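Local coordinates for uncharacterized protein (Escherichia coli O157:H7, PDB 4ZV9), which is of unknown function but belongs to the dienelactone hydrolase family of alpha/beta hydrolases, and so probably cleaves an ester or lactone bond, at residues Pro10-Glu15 with Tyr31-Ala36; Asp106-Ile111 with Val141-Leu146; Pro151-Gln156 with His208-Asp213; Leu170-Glu175 with Gln228-Trp233. One frame throughout, in Å; residues are numbered along the deposited sequence.

Interactions 3 and 4 adjoin, their centres about 10 Å apart, and Tyr-153 N lies 2.7 Å from His-172 O, a probable hydrogen bond. Interaction 3 also brings in His-208, which is hydrogen-bonded to Asp-177; with Cys-130, modified in this crystal, these residues are consistent with the Cys-His-Asp triad of dienelactone hydrolases. Interaction 2 joins helix 100-116 to the end of the helix that follows Cys-130; its centre is about 20 Å from those of interactions 3 and 4. A glycerol about 4 Å from the Tyr-143 side chain probably comes from the crystallisation liquor. Interaction 1 lies in the edge hairpin of the main sheet, its centre about 22 to 24 Å from the other three.

Interaction 1. Residues Pro10-Glu15 with Tyr31-Ala36; sequences PEIFAE and YLVKPA
The N-terminal beta hairpin, made of strands 12-21 and 28-35, gives the alpha/beta-hydrolase sheet one of its edges, and here its two arms pair antiparallel. Two hydrogen-bonded pairs define the register. Phe-13 N reaches Lys-34 O at 2.8 Å, nearly along the C=O axis, and Lys-34 N returns the bond to Phe-13 O; Glu-15 and Leu-32 repeat the exchange, with Leu-32 N 2.8 Å from Glu-15 O. Beyond the strand ends, Ala-36 N meets Glu-11 O at 2.9 Å from well above the carbonyl plane. A water donates to both Phe-13 O (2.7 Å) and Leu-32 O, so each of these carbonyls serves two donors. On one face Ala-14 CB sits 3.4 Å from Tyr-31 OH and 4.0 Å from Val-33 CG2, while the Ile-12 and Val-33 side chains cross obliquely, Ile-12 CB 3.9 Å from Val-33 CG1. The other face carries Phe-13, Glu-15, Leu-32 and Lys-34. Glu-15 OE2 and Lys-34 NZ, 4.3 Å apart, are too distant for a salt bridge, and the ammonium instead bonds Gln-119 and Tyr-117. Helix 56-67 covers the Ile-12 and Val-33 face, with Arg-63 bonding the Tyr-31 hydroxyl, and strand 71-75 continues the sheet beyond residues 31-35.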
loop_
_atom_site.group_PDB
_atom_site.type_symbol
_atom_site.label_atom_id
_atom_site.label_comp_id
_atom_site.label_asym_id
_atom_site.label_seq_id
_atom_site.Cartn_x
_atom_site.Cartn_y
_atom_site.Cartn_z
ATOM N N PRO A 10 -3.547 -18.672 -13.318
ATOM C CA PRO A 10 -3.990 -19.786 -12.458
ATOM C C PRO A 10 -3.311 -19.877 -11.089
ATOM O O PRO A 10 -3.755 -20.652 -10.238
ATOM C CB PRO A 10 -3.698 -21.042 -13.300
ATOM C CG PRO A 10 -2.766 -20.613 -14.376
ATOM C CD PRO A 10 -2.966 -19.138 -14.592
ATOM N N GLU A 11 -2.237 -19.122 -10.881
ATOM C CA GLU A 11 -1.539 -19.155 -9.597
ATOM C C GLU A 11 -2.144 -18.213 -8.569
ATOM O O GLU A 11 -1.701 -18.184 -7.422
ATOM C CB GLU A 11 -0.053 -18.863 -9.785
ATOM C CG GLU A 11 0.647 -19.960 -10.574
ATOM C CD GLU A 11 2.135 -19.764 -10.670
ATOM O OE1 GLU A 11 2.624 -18.658 -10.345
ATOM O OE2 GLU A 11 2.821 -20.728 -11.088
ATOM N N ILE A 12 -3.167 -17.462 -8.952
ATOM C CA ILE A 12 -3.827 -16.563 -8.002
ATOM C C ILE A 12 -5.333 -16.755 -8.032
ATOM O O ILE A 12 -5.876 -17.315 -8.991
ATOM C CB ILE A 12 -3.441 -15.084 -8.218
ATOM C CG1 ILE A 12 -3.858 -14.549 -9.599
ATOM C CG2 ILE A 12 -1.942 -14.902 -8.055
ATOM C CD1 ILE A 12 -5.227 -13.919 -9.658
ATOM N N PHE A 13 -5.986 -16.383 -6.932
ATOM C CA PHE A 13 -7.420 -16.436 -6.838
ATOM C C PHE A 13 -7.891 -15.066 -6.363
ATOM O O PHE A 13 -7.620 -14.674 -5.226
ATOM C CB PHE A 13 -7.903 -17.530 -5.889
ATOM C CG PHE A 13 -9.386 -17.501 -5.673
ATOM C CD1 PHE A 13 -10.247 -17.897 -6.686
ATOM C CD2 PHE A 13 -9.930 -17.010 -4.502
ATOM C CE1 PHE A 13 -11.622 -17.861 -6.503
ATOM C CE2 PHE A 13 -11.315 -16.955 -4.321
ATOM C CZ PHE A 13 -12.156 -17.382 -5.323
ATOM N N ALA A 14 -8.643 -14.368 -7.217
ATOM C CA ALA A 14 -9.112 -13.013 -6.930
ATOM C C ALA A 14 -10.632 -12.902 -6.825
ATOM O O ALA A 14 -11.349 -13.529 -7.595
ATOM C CB ALA A 14 -8.634 -12.067 -8.025
ATOM N N GLU A 15 -11.103 -12.125 -5.856
ATOM C CA GLU A 15 -12.531 -11.890 -5.689
ATOM C C GLU A 15 -12.754 -10.581 -4.975
ATOM O O GLU A 15 -11.896 -10.147 -4.204
ATOM C CB GLU A 15 -13.233 -13.032 -4.923
ATOM C CG GLU A 15 -12.815 -13.164 -3.467
ATOM C CD GLU A 15 -13.470 -14.328 -2.739
ATOM O OE1 GLU A 15 -14.525 -14.824 -3.195
ATOM O OE2 GLU A 15 -12.913 -14.733 -1.695
ATOM N N TYR A 31 -10.745 -5.628 -3.156
ATOM C CA TYR A 31 -10.272 -6.660 -4.062
ATOM C C TYR A 31 -9.294 -7.540 -3.286
ATOM O O TYR A 31 -8.215 -7.077 -2.863
ATOM C CB TYR A 31 -9.595 -5.990 -5.250
ATOM C CG TYR A 31 -9.139 -6.896 -6.381
ATOM C CD1 TYR A 31 -10.046 -7.657 -7.110
ATOM C CD2 TYR A 31 -7.806 -6.907 -6.784
ATOM C CE1 TYR A 31 -9.626 -8.418 -8.193
ATOM C CE2 TYR A 31 -7.385 -7.662 -7.866
ATOM C CZ TYR A 31 -8.276 -8.431 -8.545
ATOM O OH TYR A 31 -7.832 -9.187 -9.614
ATOM N N LEU A 32 -9.692 -8.778 -3.025
ATOM C CA LEU A 32 -8.890 -9.714 -2.257
ATOM C C LEU A 32 -8.249 -10.737 -3.202
ATOM O O LEU A 32 -8.971 -11.411 -3.939
ATOM C CB LEU A 32 -9.788 -10.456 -1.260
ATOM C CG LEU A 32 -9.133 -11.488 -0.324
ATOM C CD1 LEU A 32 -8.295 -10.787 0.722
ATOM C CD2 LEU A 32 -10.208 -12.317 0.374
ATOM N N VAL A 33 -6.918 -10.875 -3.162
ATOM C CA VAL A 33 -6.234 -11.843 -4.007
ATOM C C VAL A 33 -5.364 -12.765 -3.159
ATOM O O VAL A 33 -4.560 -12.287 -2.360
ATOM C CB VAL A 33 -5.337 -11.181 -5.072
ATOM C CG1 VAL A 33 -4.966 -12.208 -6.139
ATOM C CG2 VAL A 33 -6.044 -10.007 -5.731
ATOM N N LYS A 34 -5.507 -14.078 -3.352
ATOM C CA LYS A 34 -4.746 -15.085 -2.605
ATOM C C LYS A 34 -3.927 -15.950 -3.546
ATOM O O LYS A 34 -4.297 -16.110 -4.715
ATOM C CB LYS A 34 -5.696 -16.063 -1.918
ATOM C CG LYS A 34 -6.710 -15.462 -0.987
ATOM C CD LYS A 34 -7.749 -16.501 -0.585
ATOM C CE LYS A 34 -8.749 -15.878 0.370
ATOM N NZ LYS A 34 -9.912 -16.756 0.650
ATOM N N PRO A 35 -2.834 -16.548 -3.042
ATOM C CA PRO A 35 -2.149 -17.564 -3.825
ATOM C C PRO A 35 -3.145 -18.713 -4.032
ATOM O O PRO A 35 -3.860 -19.071 -3.093
ATOM C CB PRO A 35 -0.987 -18.012 -2.909
ATOM C CG PRO A 35 -0.772 -16.875 -1.975
ATOM C CD PRO A 35 -2.123 -16.227 -1.792
ATOM N N ALA A 36 -3.234 -19.247 -5.245
ATOM C CA ALA A 36 -4.208 -20.301 -5.548
ATOM C C ALA A 36 -3.939 -21.591 -4.777
ATOM O O ALA A 36 -4.867 -22.300 -4.391
ATOM C CB ALA A 36 -4.239 -20.589 -7.038
HETATM O O HOH W 1 -9.231 -14.107 -3.091
#

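Interaction 2. Residues Asp106-Ile111 with Val141-Leu146; sequences DFFAAI and VAYPEL
Tyr-143 drives the edge of its ring into the face of Phe-108, a T-shaped pair with centroids 5.5 Å apart and planes at 83°. The pair ties helix 100-116 of the alpha/beta-hydrolase fold to the end of helix 132-142, the helix that follows Cys-130. Tyr-143 is the first residue to depart from helical backbone angles; its CG stands anti to the carbonyl carbon (chi1 -69°), and the ring extends across to the neighbouring helix. The leading atom is CE1, 3.7 Å from Phe-108 CG, which lies near the plane of the tyrosine ring. Against the far rim of the phenylalanine, Ala-142 CB approaches CE2 of Phe-108 at 4.0 Å, from an oblique direction. One helical turn after Phe-108, Ile-111 points toward the loop. Its CD1 rests 4.2 Å from Tyr-143 CD1 and equally far from Leu-146 CD1, the isoleucine and leucine chains crossing at about a right angle. Leu-146 is placed there by a type I turn, closed by Leu-146 N to Tyr-143 O at 3.1 Å. Ala-138 and Ala-139 of helix 132-142 extend the apolar seam. At the tip of the tyrosine, OH lies 3.4 Å from Phe-108 CB and hydrogen-bonds to Glu-112 OE2.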
loop_
_atom_site.group_PDB
_atom_site.type_symbol
_atom_site.label_atom_id
_atom_site.label_comp_id
_atom_site.label_asym_id
_atom_site.label_seq_id
_atom_site.Cartn_x
_atom_site.Cartn_y
_atom_site.Cartn_z
ATOM N N ASP A 106 -10.847 3.396 6.668
ATOM C CA ASP A 106 -11.176 2.232 5.872
ATOM C C ASP A 106 -9.939 1.391 5.665
ATOM O O ASP A 106 -10.016 0.165 5.681
ATOM C CB ASP A 106 -11.767 2.625 4.500
ATOM C CG ASP A 106 -13.188 3.171 4.590
ATOM O OD1 ASP A 106 -13.864 3.015 5.632
ATOM O OD2 ASP A 106 -13.626 3.799 3.594
ATOM N N PHE A 107 -8.800 2.029 5.416
ATOM C CA PHE A 107 -7.555 1.285 5.211
ATOM C C PHE A 107 -7.034 0.685 6.510
ATOM O O PHE A 107 -6.529 -0.436 6.520
ATOM C CB PHE A 107 -6.504 2.140 4.489
ATOM C CG PHE A 107 -6.918 2.529 3.100
ATOM C CD1 PHE A 107 -6.907 1.597 2.089
ATOM C CD2 PHE A 107 -7.361 3.812 2.818
ATOM C CE1 PHE A 107 -7.334 1.924 0.824
ATOM C CE2 PHE A 107 -7.793 4.146 1.555
ATOM C CZ PHE A 107 -7.775 3.205 0.550
ATOM N N PHE A 108 -7.198 1.413 7.610
ATOM C CA PHE A 108 -6.846 0.900 8.935
ATOM C C PHE A 108 -7.720 -0.317 9.258
ATOM O O PHE A 108 -7.222 -1.332 9.739
ATOM C CB PHE A 108 -7.018 1.999 9.994
ATOM C CG PHE A 108 -5.928 3.054 9.992
ATOM C CD1 PHE A 108 -4.964 3.117 8.991
ATOM C CD2 PHE A 108 -5.942 4.060 10.946
ATOM C CE1 PHE A 108 -3.988 4.117 8.989
ATOM C CE2 PHE A 108 -4.964 5.056 10.959
ATOM C CZ PHE A 108 -3.995 5.089 9.969
ATOM N N ALA A 109 -9.011 -0.234 8.935
ATOM C CA ALA A 109 -9.939 -1.340 9.165
ATOM C C ALA A 109 -9.558 -2.574 8.319
ATOM O O ALA A 109 -9.766 -3.704 8.736
ATOM C CB ALA A 109 -11.360 -0.914 8.855
ATOM N N ALA A 110 -9.001 -2.348 7.135
ATOM C CA ALA A 110 -8.546 -3.446 6.285
ATOM C C ALA A 110 -7.365 -4.183 6.955
ATOM O O ALA A 110 -7.286 -5.420 6.897
ATOM C CB ALA A 110 -8.128 -2.937 4.927
ATOM N N ILE A 111 -6.487 -3.440 7.612
ATOM C CA ILE A 111 -5.390 -4.056 8.366
ATOM C C ILE A 111 -5.976 -4.978 9.444
ATOM O O ILE A 111 -5.561 -6.136 9.603
ATOM C CB ILE A 111 -4.478 -3.012 9.035
ATOM C CG1 ILE A 111 -3.728 -2.207 7.979
ATOM C CG2 ILE A 111 -3.467 -3.692 9.982
ATOM C CD1 ILE A 111 -2.998 -0.976 8.514
ATOM N N VAL A 141 2.517 4.469 12.223
ATOM C CA VAL A 141 2.339 5.234 13.442
ATOM C C VAL A 141 1.260 4.608 14.322
ATOM O O VAL A 141 1.443 4.442 15.523
ATOM C CB VAL A 141 1.969 6.706 13.137
ATOM C CG1 VAL A 141 1.449 7.427 14.381
ATOM C CG2 VAL A 141 3.159 7.445 12.548
ATOM N N ALA A 142 0.142 4.233 13.720
ATOM C CA ALA A 142 -1.007 3.742 14.481
ATOM C C ALA A 142 -0.980 2.286 14.991
ATOM O O ALA A 142 -1.631 1.990 15.977
ATOM C CB ALA A 142 -2.271 3.962 13.658
ATOM N N TYR A 143 -0.285 1.383 14.303
ATOM C CA TYR A 143 -0.318 -0.050 14.634
ATOM C C TYR A 143 1.044 -0.591 15.037
ATOM O O TYR A 143 1.836 -0.968 14.175
ATOM C CB TYR A 143 -0.885 -0.862 13.446
ATOM C CG TYR A 143 -2.357 -0.591 13.243
ATOM C CD1 TYR A 143 -2.786 0.469 12.461
ATOM C CD2 TYR A 143 -3.324 -1.368 13.886
ATOM C CE1 TYR A 143 -4.134 0.734 12.300
ATOM C CE2 TYR A 143 -4.674 -1.108 13.734
ATOM C CZ TYR A 143 -5.071 -0.054 12.943
ATOM O OH TYR A 143 -6.404 0.224 12.791
ATOM N N PRO A 144 1.306 -0.677 16.355
ATOM C CA PRO A 144 2.619 -1.159 16.779
ATOM C C PRO A 144 2.930 -2.605 16.355
ATOM O O PRO A 144 4.100 -2.963 16.259
ATOM C CB PRO A 144 2.591 -1.006 18.307
ATOM C CG PRO A 144 1.161 -0.851 18.674
ATOM C CD PRO A 144 0.483 -0.228 17.491
ATOM N N GLU A 145 1.904 -3.400 16.069
ATOM C CA GLU A 145 2.092 -4.778 15.606
ATOM C C GLU A 145 2.201 -4.966 14.084
ATOM O O GLU A 145 2.354 -6.085 13.625
ATOM C CB GLU A 145 0.914 -5.636 16.083
ATOM C CG GLU A 145 0.693 -5.563 17.565
ATOM C CD GLU A 145 -0.545 -6.301 18.035
ATOM O OE1 GLU A 145 -1.275 -6.907 17.203
ATOM O OE2 GLU A 145 -0.786 -6.253 19.253
ATOM N N LEU A 146 2.062 -3.893 13.328
ATOM C CA LEU A 146 2.169 -3.952 11.878
ATOM C C LEU A 146 3.514 -4.584 11.533
ATOM O O LEU A 146 4.559 -4.175 12.062
ATOM C CB LEU A 146 2.068 -2.543 11.301
ATOM C CG LEU A 146 1.995 -2.359 9.782
ATOM C CD1 LEU A 146 0.666 -2.890 9.232
ATOM C CD2 LEU A 146 2.158 -0.903 9.446
#

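Interaction 3. Residues Pro151-Gln156 with His208-Asp213; sequences PFYGRQ and HGFHND
Tyr-153 is enclosed from several directions, and the tight part of this contact is its ring. Over one face comes the backbone of Gly-209, whose N lies 3.3 Å from Tyr-153 CE1; over the centre of the opposite face sits the CB of the preceding residue, Phe-152. The ring edge turns to the face of Phe-210 in a T-shaped pair with planes at 68°, Tyr-153 CE2 lying 3.6 Å from Phe-210 CE2. At the tip, Tyr-153 OH accepts the backbone N-H of His-211 at 3.1 Å, somewhat bent at 152°. Tyr-153 pays for this fit with positive phi and a chi1 of 32°, off the staggered positions. The two loops follow strands 148-151 and 198-203 of the alpha/beta-hydrolase fold, and the second carries His-208, whose ND1 bonds Asp-177 OD2 in what is consistent with the His-Asp part of the family's triad. Tyr-153 borders that imidazole: its O is 3.1 Å from His-208 CE1, and its CD1 stands over the imidazole face. Packing is looser at Phe-152, whose CE2 approaches His-211 CG obliquely at 4.3 Å, while His-211 spends its ring nitrogens on Tyr-57 and Asn-2. On the solvent side, Arg-155 is exposed and poorly ordered.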
loop_
_atom_site.group_PDB
_atom_site.type_symbol
_atom_site.label_atom_id
_atom_site.label_comp_id
_atom_site.label_asym_id
_atom_site.label_seq_id
_atom_site.Cartn_x
_atom_site.Cartn_y
_atom_site.Cartn_z
ATOM N N PRO A 151 6.052 2.570 1.965
ATOM C CA PRO A 151 5.485 3.696 1.237
ATOM C C PRO A 151 6.255 4.048 -0.037
ATOM O O PRO A 151 7.482 4.216 0.009
ATOM C CB PRO A 151 5.599 4.852 2.235
ATOM C CG PRO A 151 6.725 4.466 3.134
ATOM C CD PRO A 151 6.592 2.980 3.272
ATOM N N PHE A 152 5.538 4.120 -1.164
ATOM C CA PHE A 152 6.112 4.614 -2.407
ATOM C C PHE A 152 5.734 6.092 -2.553
ATOM O O PHE A 152 4.536 6.440 -2.613
ATOM C CB PHE A 152 5.577 3.880 -3.614
ATOM C CG PHE A 152 6.151 2.509 -3.835
ATOM C CD1 PHE A 152 5.772 1.444 -3.044
ATOM C CD2 PHE A 152 6.966 2.263 -4.927
ATOM C CE1 PHE A 152 6.250 0.167 -3.293
ATOM C CE2 PHE A 152 7.451 0.999 -5.181
ATOM C CZ PHE A 152 7.098 -0.054 -4.354
ATOM N N TYR A 153 6.753 6.947 -2.648
ATOM C CA TYR A 153 6.593 8.394 -2.875
ATOM C C TYR A 153 5.327 8.964 -2.274
ATOM O O TYR A 153 4.484 9.515 -2.975
ATOM C CB TYR A 153 6.745 8.757 -4.369
ATOM C CG TYR A 153 6.261 7.694 -5.332
ATOM C CD1 TYR A 153 4.909 7.533 -5.622
ATOM C CD2 TYR A 153 7.174 6.889 -5.994
ATOM C CE1 TYR A 153 4.481 6.579 -6.539
ATOM C CE2 TYR A 153 6.762 5.933 -6.894
ATOM C CZ TYR A 153 5.417 5.781 -7.168
ATOM O OH TYR A 153 5.047 4.807 -8.052
ATOM N N GLY A 154 5.239 8.860 -0.950
ATOM C CA GLY A 154 4.093 9.355 -0.187
ATOM C C GLY A 154 4.456 10.244 0.974
ATOM O O GLY A 154 5.622 10.312 1.390
ATOM N N ARG A 155 3.448 10.945 1.484
ATOM C CA ARG A 155 3.629 11.853 2.623
ATOM C C ARG A 155 4.277 11.162 3.822
ATOM O O ARG A 155 3.931 10.050 4.189
ATOM C CB ARG A 155 2.309 12.474 3.083
ATOM C CG ARG A 155 2.077 13.878 2.535
ATOM C CD ARG A 155 0.667 14.400 2.830
ATOM N NE ARG A 155 0.268 14.101 4.196
ATOM C CZ ARG A 155 -0.962 14.262 4.675
ATOM N NH1 ARG A 155 -1.948 14.710 3.903
ATOM N NH2 ARG A 155 -1.205 13.961 5.942
ATOM N N GLN A 156 5.184 11.881 4.456
ATOM C CA GLN A 156 5.926 11.375 5.597
ATOM C C GLN A 156 5.008 11.279 6.822
ATOM O O GLN A 156 3.931 11.855 6.840
ATOM C CB GLN A 156 7.071 12.344 5.920
ATOM C CG GLN A 156 7.799 12.936 4.718
ATOM C CD GLN A 156 8.436 11.916 3.790
ATOM O OE1 GLN A 156 8.487 10.725 4.082
ATOM N NE2 GLN A 156 8.958 12.399 2.671
ATOM N N HIS A 208 7.723 11.066 -9.232
ATOM C CA HIS A 208 6.618 10.421 -8.548
ATOM C C HIS A 208 5.817 9.615 -9.548
ATOM O O HIS A 208 5.671 10.037 -10.699
ATOM C CB HIS A 208 5.799 11.635 -8.103
ATOM C CG HIS A 208 4.659 11.382 -7.172
ATOM N ND1 HIS A 208 4.705 11.663 -5.817
ATOM C CD2 HIS A 208 3.387 11.016 -7.436
ATOM C CE1 HIS A 208 3.526 11.401 -5.281
ATOM N NE2 HIS A 208 2.714 10.999 -6.242
ATOM N N GLY A 209 5.308 8.461 -9.122
ATOM C CA GLY A 209 4.502 7.600 -9.982
ATOM C C GLY A 209 5.314 6.673 -10.872
ATOM O O GLY A 209 4.755 6.045 -11.779
ATOM N N PHE A 210 6.618 6.534 -10.617
ATOM C CA PHE A 210 7.480 5.729 -11.516
ATOM C C PHE A 210 7.142 4.243 -11.562
ATOM O O PHE A 210 7.506 3.569 -12.517
ATOM C CB PHE A 210 8.994 5.930 -11.258
ATOM C CG PHE A 210 9.478 5.403 -9.939
ATOM C CD1 PHE A 210 9.698 4.042 -9.746
ATOM C CD2 PHE A 210 9.764 6.269 -8.897
ATOM C CE1 PHE A 210 10.156 3.556 -8.529
ATOM C CE2 PHE A 210 10.239 5.789 -7.683
ATOM C CZ PHE A 210 10.430 4.428 -7.498
ATOM N N HIS A 211 6.460 3.737 -10.543
ATOM C CA HIS A 211 6.029 2.343 -10.542
ATOM C C HIS A 211 4.716 2.148 -11.314
ATOM O O HIS A 211 4.377 1.014 -11.677
ATOM C CB HIS A 211 5.841 1.859 -9.112
ATOM C CG HIS A 211 5.565 0.393 -9.006
ATOM N ND1 HIS A 211 4.289 -0.115 -8.894
ATOM C CD2 HIS A 211 6.400 -0.675 -9.019
ATOM C CE1 HIS A 211 4.350 -1.434 -8.837
ATOM N NE2 HIS A 211 5.619 -1.797 -8.909
ATOM N N ASN A 212 3.984 3.232 -11.571
ATOM C CA ASN A 212 2.693 3.126 -12.251
ATOM C C ASN A 212 2.879 3.010 -13.762
ATOM O O ASN A 212 3.015 4.000 -14.473
ATOM C CB ASN A 212 1.772 4.289 -11.894
ATOM C CG ASN A 212 0.336 4.078 -12.393
ATOM O OD1 ASN A 212 0.092 3.299 -13.325
ATOM N ND2 ASN A 212 -0.633 4.767 -11.751
ATOM N N ASP A 213 2.797 1.775 -14.239
ATOM C CA ASP A 213 2.977 1.459 -15.648
ATOM C C ASP A 213 1.820 1.908 -16.561
ATOM O O ASP A 213 1.922 1.777 -17.777
ATOM C CB ASP A 213 3.272 -0.033 -15.801
ATOM C CG ASP A 213 2.282 -0.886 -15.056
ATOM O OD1 ASP A 213 1.161 -1.046 -15.571
ATOM O OD2 ASP A 213 2.618 -1.356 -13.942
#

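Interaction 4. Residues Leu170-Glu175 with Gln228-Trp233; sequences LLHFAE and QRTLKW
The torsions of Trp-233 (chi1 -159°, chi2 -109°) bring its indole under Leu-170 CB, while the leucine CG, anti to the backbone N (chi1 173°), sends CD2 on to the helix backbone, 3.5 Å from Arg-229 O and 3.7 Å from Thr-230 CA. C-terminal helix 220-237 here packs on strand 169-174 in the alpha/beta-hydrolase fold, the axes of segments 170-174 and 228-233 running nearly antiparallel and 9.8 Å apart at closest. The CH-pi contact is direct: Leu-170 CB stands 3.6 Å from the centroid of the five-membered ring of Trp-233, almost on its normal. Trp-233 NE1 bonds Pro-168 O, which helps to fix the rotation of the indole. Two residues along the strand, His-172 keeps CG beside its own N, and His-172 CE1, at the ring edge, lies 4.2 Å from Arg-229 CB. Tyr-203 OH is bonded to both His-172 ND1 and Arg-229 NH1. Buried Thr-230 OG1 accepts from His-172 NE2 at 3.0 Å, bent to 139° and tilted from the imidazole plane, and bonds Ala-226 O one turn back.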
loop_
_atom_site.group_PDB
_atom_site.type_symbol
_atom_site.label_atom_id
_atom_site.label_comp_id
_atom_site.label_asym_id
_atom_site.label_seq_id
_atom_site.Cartn_x
_atom_site.Cartn_y
_atom_site.Cartn_z
ATOM N N LEU A 170 10.330 0.540 4.634
ATOM C CA LEU A 170 11.090 0.566 3.394
ATOM C C LEU A 170 10.486 1.704 2.601
ATOM O O LEU A 170 9.344 1.606 2.154
ATOM C CB LEU A 170 10.988 -0.753 2.623
ATOM C CG LEU A 170 11.615 -0.741 1.225
ATOM C CD1 LEU A 170 13.115 -0.457 1.268
ATOM C CD2 LEU A 170 11.347 -2.065 0.532
ATOM N N LEU A 171 11.247 2.781 2.408
ATOM C CA LEU A 171 10.717 3.944 1.711
ATOM C C LEU A 171 11.346 4.143 0.327
ATOM O O LEU A 171 12.570 4.117 0.177
ATOM C CB LEU A 171 10.895 5.210 2.548
ATOM C CG LEU A 171 10.380 5.108 3.989
ATOM C CD1 LEU A 171 11.522 4.788 4.947
ATOM C CD2 LEU A 171 9.716 6.392 4.434
ATOM N N HIS A 172 10.492 4.317 -0.675
ATOM C CA HIS A 172 10.945 4.572 -2.047
ATOM C C HIS A 172 10.612 6.009 -2.434
ATOM O O HIS A 172 9.438 6.417 -2.395
ATOM C CB HIS A 172 10.249 3.635 -3.025
ATOM C CG HIS A 172 10.385 2.188 -2.690
ATOM N ND1 HIS A 172 11.555 1.483 -2.888
ATOM C CD2 HIS A 172 9.488 1.299 -2.198
ATOM C CE1 HIS A 172 11.376 0.227 -2.520
ATOM N NE2 HIS A 172 10.126 0.087 -2.106
ATOM N N PHE A 173 11.629 6.774 -2.818
ATOM C CA PHE A 173 11.439 8.161 -3.233
ATOM C C PHE A 173 11.967 8.374 -4.648
ATOM O O PHE A 173 12.944 7.753 -5.048
ATOM C CB PHE A 173 12.176 9.114 -2.299
ATOM C CG PHE A 173 11.685 9.091 -0.883
ATOM C CD1 PHE A 173 10.429 9.587 -0.561
ATOM C CD2 PHE A 173 12.503 8.635 0.138
ATOM C CE1 PHE A 173 9.980 9.588 0.746
ATOM C CE2 PHE A 173 12.066 8.651 1.450
ATOM C CZ PHE A 173 10.807 9.130 1.759
ATOM N N ALA A 174 11.315 9.264 -5.389
ATOM C CA ALA A 174 11.764 9.629 -6.727
ATOM C C ALA A 174 12.579 10.917 -6.616
ATOM O O ALA A 174 12.148 11.867 -5.961
ATOM C CB ALA A 174 10.576 9.831 -7.635
ATOM N N GLU A 175 13.744 10.953 -7.251
ATOM C CA GLU A 175 14.626 12.140 -7.182
ATOM C C GLU A 175 13.940 13.454 -7.553
ATOM O O GLU A 175 14.111 14.463 -6.868
ATOM C CB GLU A 175 15.837 11.974 -8.091
ATOM C CG GLU A 175 16.838 13.118 -7.948
ATOM C CD GLU A 175 17.956 13.100 -8.974
ATOM O OE1 GLU A 175 17.915 12.303 -9.937
ATOM O OE2 GLU A 175 18.876 13.923 -8.827
ATOM N N GLN A 228 11.568 -5.357 -6.394
ATOM C CA GLN A 228 12.430 -6.432 -5.898
ATOM C C GLN A 228 12.770 -6.178 -4.454
ATOM O O GLN A 228 12.710 -7.090 -3.637
ATOM C CB GLN A 228 13.725 -6.497 -6.694
ATOM C CG GLN A 228 14.700 -7.607 -6.290
ATOM C CD GLN A 228 16.021 -7.542 -7.050
ATOM O OE1 GLN A 228 16.476 -6.471 -7.472
ATOM N NE2 GLN A 228 16.653 -8.695 -7.218
ATOM N N ARG A 229 13.118 -4.937 -4.135
ATOM C CA ARG A 229 13.407 -4.568 -2.753
ATOM C C ARG A 229 12.189 -4.767 -1.842
ATOM O O ARG A 229 12.318 -5.219 -0.701
ATOM C CB ARG A 229 13.902 -3.130 -2.677
ATOM C CG ARG A 229 15.329 -2.970 -3.167
ATOM C CD ARG A 229 15.635 -1.508 -3.427
ATOM N NE ARG A 229 17.044 -1.295 -3.750
ATOM C CZ ARG A 229 17.531 -0.190 -4.302
ATOM N NH1 ARG A 229 16.726 0.818 -4.642
ATOM N NH2 ARG A 229 18.837 -0.096 -4.532
ATOM N N THR A 230 11.021 -4.430 -2.352
ATOM C CA THR A 230 9.760 -4.614 -1.617
ATOM C C THR A 230 9.476 -6.100 -1.297
ATOM O O THR A 230 9.172 -6.446 -0.162
ATOM C CB THR A 230 8.608 -3.992 -2.393
ATOM O OG1 THR A 230 8.873 -2.601 -2.585
ATOM C CG2 THR A 230 7.279 -4.165 -1.652
ATOM N N LEU A 231 9.651 -6.977 -2.276
ATOM C CA LEU A 231 9.476 -8.417 -2.050
ATOM C C LEU A 231 10.486 -8.985 -1.031
ATOM O O LEU A 231 10.137 -9.828 -0.202
ATOM C CB LEU A 231 9.563 -9.200 -3.365
ATOM C CG LEU A 231 8.492 -8.866 -4.416
ATOM C CD1 LEU A 231 8.583 -9.841 -5.582
ATOM C CD2 LEU A 231 7.092 -8.886 -3.824
ATOM N N LYS A 232 11.725 -8.513 -1.071
ATOM C CA LYS A 232 12.708 -8.945 -0.074
ATOM C C LYS A 232 12.312 -8.481 1.331
ATOM O O LYS A 232 12.553 -9.181 2.317
ATOM C CB LYS A 232 14.108 -8.424 -0.412
ATOM C CG LYS A 232 14.674 -9.101 -1.649
ATOM C CD LYS A 232 16.126 -8.752 -1.951
ATOM C CE LYS A 232 16.465 -9.214 -3.359
ATOM N NZ LYS A 232 17.931 -9.221 -3.595
ATOM N N TRP A 233 11.738 -7.289 1.422
ATOM C CA TRP A 233 11.308 -6.733 2.698
ATOM C C TRP A 233 10.164 -7.606 3.235
ATOM O O TRP A 233 10.166 -7.994 4.411
ATOM C CB TRP A 233 10.856 -5.284 2.499
ATOM C CG TRP A 233 10.859 -4.425 3.730
ATOM C CD1 TRP A 233 9.774 -3.961 4.406
ATOM C CD2 TRP A 233 12.012 -3.862 4.383
ATOM N NE1 TRP A 233 10.179 -3.156 5.453
ATOM C CE2 TRP A 233 11.546 -3.084 5.462
ATOM C CE3 TRP A 233 13.393 -3.953 4.161
ATOM C CZ2 TRP A 233 12.411 -2.396 6.327
ATOM C CZ3 TRP A 233 14.252 -3.279 5.023
ATOM C CH2 TRP A 233 13.755 -2.509 6.091
#